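Local coordinates for Pdx2 protein (Plasmodium falciparum, PDB 2ABW) that hydrolyses glutamine to glutamate and ammonia, the ammonia being channelled to its partner Pdx1 for the synthesis of pyridoxal 5'-phosphate (vitamin B6), at residues I4-L9 / G46-G51; W84-G89 / F195-L200. All coordinates share one frame; numbering follows the deposited sequence.

Contact 1: residues I4-L9 / G46-G51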
loop_
_atom_site.group_PDB
_atom_site.type_symbol
_atom_site.label_atom_id
_atom_site.label_comp_id
_atom_site.label_asym_id
_atom_site.label_seq_id
_atom_site.Cartn_x
_atom_site.Cartn_y
_atom_site.Cartn_z
ATOM N N ILE A 4 -13.238 -14.055 -3.179
ATOM C CA ILE A 4 -12.642 -12.777 -2.776
ATOM C C ILE A 4 -11.941 -12.210 -3.999
ATOM O O ILE A 4 -11.218 -12.925 -4.712
ATOM C CB ILE A 4 -11.544 -13.066 -1.725
ATOM C CG1 ILE A 4 -12.204 -13.496 -0.406
ATOM C CG2 ILE A 4 -10.595 -11.853 -1.598
ATOM C CD1 ILE A 4 -13.010 -12.433 0.183
ATOM N N THR A 5 -12.220 -10.912 -4.309
ATOM C CA THR A 5 -11.581 -10.207 -5.404
ATOM C C THR A 5 -10.710 -9.077 -4.861
ATOM O O THR A 5 -11.208 -8.205 -4.134
ATOM C CB THR A 5 -12.609 -9.608 -6.369
ATOM O OG1 THR A 5 -13.392 -10.711 -6.882
ATOM C CG2 THR A 5 -11.886 -8.855 -7.532
ATOM N N ILE A 6 -9.433 -9.142 -5.169
ATOM C CA ILE A 6 -8.514 -8.080 -4.855
ATOM C C ILE A 6 -8.110 -7.407 -6.151
ATOM O O ILE A 6 -7.738 -8.080 -7.118
ATOM C CB ILE A 6 -7.270 -8.547 -4.048
ATOM C CG1 ILE A 6 -7.791 -9.017 -2.702
ATOM C CG2 ILE A 6 -6.262 -7.401 -3.978
ATOM C CD1 ILE A 6 -6.717 -9.649 -1.797
ATOM N N GLY A 7 -8.194 -6.095 -6.174
ATOM C CA GLY A 7 -7.789 -5.344 -7.363
ATOM C C GLY A 7 -6.427 -4.757 -7.183
ATOM O O GLY A 7 -5.953 -4.496 -6.020
ATOM N N VAL A 8 -5.733 -4.563 -8.300
ATOM C CA VAL A 8 -4.430 -3.859 -8.339
ATOM C C VAL A 8 -4.554 -2.686 -9.268
ATOM O O VAL A 8 -4.867 -2.828 -10.432
ATOM C CB VAL A 8 -3.264 -4.758 -8.744
ATOM C CG1 VAL A 8 -1.916 -3.965 -8.777
ATOM C CG2 VAL A 8 -3.118 -5.915 -7.740
ATOM N N LEU A 9 -4.374 -1.472 -8.750
ATOM C CA LEU A 9 -4.465 -0.244 -9.595
ATOM C C LEU A 9 -3.415 -0.399 -10.696
ATOM O O LEU A 9 -2.280 -0.789 -10.429
ATOM C CB LEU A 9 -4.231 0.982 -8.697
ATOM C CG LEU A 9 -4.581 2.264 -9.486
ATOM C CD1 LEU A 9 -6.087 2.485 -9.657
ATOM C CD2 LEU A 9 -3.984 3.490 -8.767
ATOM N N GLY A 46 -10.964 -5.604 -1.850
ATOM C CA GLY A 46 -9.791 -4.843 -1.379
ATOM C C GLY A 46 -8.979 -4.349 -2.545
ATOM O O GLY A 46 -9.160 -4.864 -3.708
ATOM N N LEU A 47 -8.076 -3.403 -2.336
ATOM C CA LEU A 47 -7.334 -2.786 -3.478
ATOM C C LEU A 47 -5.870 -2.609 -3.043
ATOM O O LEU A 47 -5.596 -2.227 -1.884
ATOM C CB LEU A 47 -7.942 -1.413 -3.794
ATOM C CG LEU A 47 -7.247 -0.636 -4.858
ATOM C CD1 LEU A 47 -7.508 -1.282 -6.185
ATOM C CD2 LEU A 47 -7.649 0.872 -4.848
ATOM N N VAL A 48 -4.970 -2.872 -3.999
ATOM C CA VAL A 48 -3.567 -2.556 -3.842
ATOM C C VAL A 48 -3.233 -1.392 -4.758
ATOM O O VAL A 48 -3.572 -1.417 -6.007
ATOM C CB VAL A 48 -2.710 -3.756 -4.245
ATOM C CG1 VAL A 48 -1.253 -3.379 -4.062
ATOM C CG2 VAL A 48 -3.117 -4.976 -3.416
ATOM N N ILE A 49 -2.550 -0.357 -4.215
ATOM C CA ILE A 49 -2.021 0.739 -5.019
ATOM C C ILE A 49 -0.519 0.639 -4.975
ATOM O O ILE A 49 0.022 0.993 -3.959
ATOM C CB ILE A 49 -2.523 2.075 -4.533
ATOM C CG1 ILE A 49 -4.070 2.119 -4.614
ATOM C CG2 ILE A 49 -1.919 3.198 -5.473
ATOM C CD1 ILE A 49 -4.801 3.499 -4.400
ATOM N N PRO A 50 0.117 0.226 -6.059
ATOM C CA PRO A 50 1.573 0.185 -6.102
ATOM C C PRO A 50 2.127 1.422 -6.814
ATOM O O PRO A 50 1.416 2.368 -6.961
ATOM C CB PRO A 50 1.782 -1.145 -6.791
ATOM C CG PRO A 50 0.709 -1.122 -7.915
ATOM C CD PRO A 50 -0.479 -0.409 -7.259
ATOM N N GLY A 51 3.331 1.386 -7.290
ATOM C CA GLY A 51 3.844 2.432 -8.204
ATOM C C GLY A 51 5.187 2.897 -7.728
ATOM O O GLY A 51 5.539 2.816 -6.545
#

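Contact 2: residues W84-G89 / F195-L200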
loop_
_atom_site.group_PDB
_atom_site.type_symbol
_atom_site.label_atom_id
_atom_site.label_comp_id
_atom_site.label_asym_id
_atom_site.label_seq_id
_atom_site.Cartn_x
_atom_site.Cartn_y
_atom_site.Cartn_z
ATOM N N TRP A 84 -4.101 -1.391 0.421
ATOM C CA TRP A 84 -2.642 -1.564 0.635
ATOM C C TRP A 84 -1.958 -0.621 -0.315
ATOM O O TRP A 84 -1.961 -0.817 -1.540
ATOM C CB TRP A 84 -2.235 -2.995 0.333
ATOM C CG TRP A 84 -0.788 -3.281 0.571
ATOM C CD1 TRP A 84 0.133 -2.465 1.238
ATOM C CD2 TRP A 84 -0.109 -4.462 0.221
ATOM N NE1 TRP A 84 1.372 -3.068 1.250
ATOM C CE2 TRP A 84 1.237 -4.314 0.644
ATOM C CE3 TRP A 84 -0.498 -5.653 -0.412
ATOM C CZ2 TRP A 84 2.168 -5.311 0.467
ATOM C CZ3 TRP A 84 0.455 -6.591 -0.643
ATOM C CH2 TRP A 84 1.749 -6.451 -0.168
ATOM N N GLY A 85 -1.328 0.406 0.228
ATOM C CA GLY A 85 -0.474 1.265 -0.563
ATOM C C GLY A 85 0.961 0.883 -0.390
ATOM O O GLY A 85 1.441 0.845 0.725
ATOM N N THR A 86 1.647 0.575 -1.499
ATOM C CA THR A 86 3.008 0.177 -1.448
ATOM C C THR A 86 3.860 1.101 -2.330
ATOM O O THR A 86 3.473 1.494 -3.395
ATOM C CB THR A 86 3.152 -1.288 -1.739
ATOM O OG1 THR A 86 4.493 -1.728 -1.356
ATOM C CG2 THR A 86 2.893 -1.596 -3.196
ATOM N N CYS A 87 4.947 1.541 -1.723
ATOM C CA CYS A 87 5.813 2.581 -2.304
ATOM C C CYS A 87 5.011 3.827 -2.682
ATOM O O CYS A 87 4.585 4.553 -1.792
ATOM C CB CYS A 87 6.605 2.007 -3.458
ATOM S SG CYS A 87 8.185 2.863 -3.633
ATOM N N ALA A 88 4.800 4.147 -3.977
ATOM C CA ALA A 88 3.917 5.264 -4.294
ATOM C C ALA A 88 2.584 5.226 -3.628
ATOM O O ALA A 88 2.069 6.267 -3.259
ATOM C CB ALA A 88 3.642 5.349 -5.770
ATOM N N GLY A 89 1.949 4.053 -3.531
ATOM C CA GLY A 89 0.647 3.986 -2.919
ATOM C C GLY A 89 0.774 4.378 -1.482
ATOM O O GLY A 89 -0.185 4.852 -0.895
ATOM N N PHE A 195 8.546 -0.546 1.034
ATOM C CA PHE A 195 9.377 -1.497 0.243
ATOM C C PHE A 195 8.578 -2.054 -0.937
ATOM O O PHE A 195 7.398 -1.740 -1.112
ATOM C CB PHE A 195 9.930 -2.604 1.144
ATOM C CG PHE A 195 8.893 -3.308 2.004
ATOM C CD1 PHE A 195 8.217 -4.414 1.532
ATOM C CD2 PHE A 195 8.638 -2.868 3.285
ATOM C CE1 PHE A 195 7.292 -5.069 2.312
ATOM C CE2 PHE A 195 7.719 -3.518 4.067
ATOM C CZ PHE A 195 7.037 -4.622 3.599
ATOM N N HIS A 196 9.253 -2.850 -1.734
ATOM C CA HIS A 196 8.692 -3.520 -2.911
ATOM C C HIS A 196 8.421 -4.971 -2.609
ATOM O O HIS A 196 9.274 -5.825 -2.795
ATOM C CB HIS A 196 9.694 -3.425 -4.070
ATOM C CG HIS A 196 9.632 -2.128 -4.767
ATOM N ND1 HIS A 196 8.845 -1.936 -5.877
ATOM C CD2 HIS A 196 10.220 -0.941 -4.498
ATOM C CE1 HIS A 196 8.991 -0.685 -6.291
ATOM N NE2 HIS A 196 9.795 -0.047 -5.450
ATOM N N PRO A 197 7.187 -5.279 -2.139
ATOM C CA PRO A 197 6.896 -6.665 -1.712
ATOM C C PRO A 197 6.871 -7.624 -2.859
ATOM O O PRO A 197 6.959 -8.846 -2.677
ATOM C CB PRO A 197 5.460 -6.515 -1.173
ATOM C CG PRO A 197 4.863 -5.366 -1.907
ATOM C CD PRO A 197 6.003 -4.422 -2.138
ATOM N N GLU A 198 6.822 -7.103 -4.083
ATOM C CA GLU A 198 6.788 -7.940 -5.269
ATOM C C GLU A 198 8.137 -8.352 -5.773
ATOM O O GLU A 198 8.209 -9.218 -6.687
ATOM C CB GLU A 198 5.973 -7.231 -6.343
ATOM C CG GLU A 198 6.704 -6.196 -7.131
ATOM C CD GLU A 198 7.095 -4.870 -6.411
ATOM O OE1 GLU A 198 6.908 -4.696 -5.184
ATOM O OE2 GLU A 198 7.661 -4.028 -7.184
ATOM N N LEU A 199 9.191 -7.792 -5.194
ATOM C CA LEU A 199 10.590 -7.977 -5.725
ATOM C C LEU A 199 11.406 -9.011 -4.893
ATOM O O LEU A 199 12.541 -9.280 -5.223
ATOM C CB LEU A 199 11.293 -6.675 -5.782
ATOM C CG LEU A 199 10.860 -5.601 -6.773
ATOM C CD1 LEU A 199 11.855 -4.413 -6.743
ATOM C CD2 LEU A 199 10.795 -6.333 -8.055
ATOM N N LEU A 200 10.812 -9.604 -3.871
ATOM C CA LEU A 200 11.415 -10.737 -3.135
ATOM C C LEU A 200 10.545 -11.954 -3.303
ATOM O O LEU A 200 9.345 -11.868 -3.538
ATOM C CB LEU A 200 11.625 -10.414 -1.668
ATOM C CG LEU A 200 12.563 -9.275 -1.411
ATOM C CD1 LEU A 200 12.585 -9.057 0.159
ATOM C CD2 LEU A 200 14.002 -9.535 -1.922
HETATM O O HOH W 1 5.953 -1.694 -4.137
#

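Contact 1: residues I4-L9 / G46-G51
Val8 and Val48 stand side by side across two parallel strands, pointing the same way, with Val8 CG2 4.1 Å from Val48 CB. Three short N-H...O hydrogen bonds join the backbones. Gly7 is gripped at both its polar atoms: its N donates to Gly46 O over 2.9 Å, and its O accepts from Val48 N over 2.8 Å. The next bond runs from Leu9 N to Val48 O at 2.9 Å. Both strands belong to the parallel half of the central sheet of a class I glutamine amidotransferase fold, with 4-9 set between 30-35 and 46-49. On the face of Ile6 and Val8, Ile6 turns its CG2 anti to the backbone N and brings it 4.0 Å from Val48 CG2, while helix 16-23 covers Val8 with Ile19 and Val48 with Phe22. On the other face Gly7 carries no side chain, and Leu47 CD1 folds over its carbonyl, 3.6 Å from Gly7 O. Further along, the ring of Pro50 crosses Val8 at an angle. The pairing slackens at the opposite end, where Gly46 N reaches Thr5 O through a weak bond of 3.5 Å and no side-chain atom of the partly exposed Thr5 comes closer than 6.2 Å to segment 46-51; that side chain touches Asn31 and Ile33 of strand 30-35 instead.

Contact 2: residues W84-G89 / F195-L200
Cys87 and His196 face each other as nucleophile and charge-relay base of a Cys-His-Glu triad, the cysteine on a nucleophile elbow between strand 83-86 and helix 88-92. The tight turn gives Cys87 an unusual backbone (phi 53°, psi -109°), and in the conformer modelled here, one of two, its SG lies 3.8 Å from His196 NE2, approaching the ring obliquely. On the far side of the imidazole, His196 ND1 donates to Glu198 OE2 over 2.7 Å; the carboxylate offers its syn lone pair and sits almost in the ring plane, which should fix the ring's rotation. Trp84 and Pro197 run past one another head to tail, the indole extended anti to its backbone N (chi1 -178°) to place CZ2 3.6 Å from Pro197 CG. Indole NE1 and the Thr86 hydroxyl are both hydrogen-bonded to OG1 of Thr193, just before the 195-200 loop. Thr86 points its OG1 tip to tip at Pro197, within 3.2 Å of CD; with OG1 anti to the backbone N, the methyl CG2 takes the place flanked by both backbone neighbours. A water links Thr86 OG1, at 3.1 Å, to Glu198, donating a weak bond of 3.3 Å to OE1.

How the contacts relate
Both contacts are buried, yet they show how the ends of a sheet can carry a reactive centre that its interior strands frame. Contact 1 joins neighbouring strands through regular backbone bonds and aliphatic side chains; contact 2 brings a strand-to-helix turn against a loop, where side-chain polar atoms, a water and the catalytic triad do the work. They share a seam, because strand 46-49 is also paired with strand 83-86: Leu47 O and Ile49 N are probably hydrogen-bonded to the backbone of Trp84. Just beyond strand 46-49, Pro50 CA packs on CG2 of Thr86, the last residue of strand 83-86, and Gly51 O lies 3.4 Å from Cys87 CB, leading into the Gly52-Ser54 segment that is thought to bind glutamine.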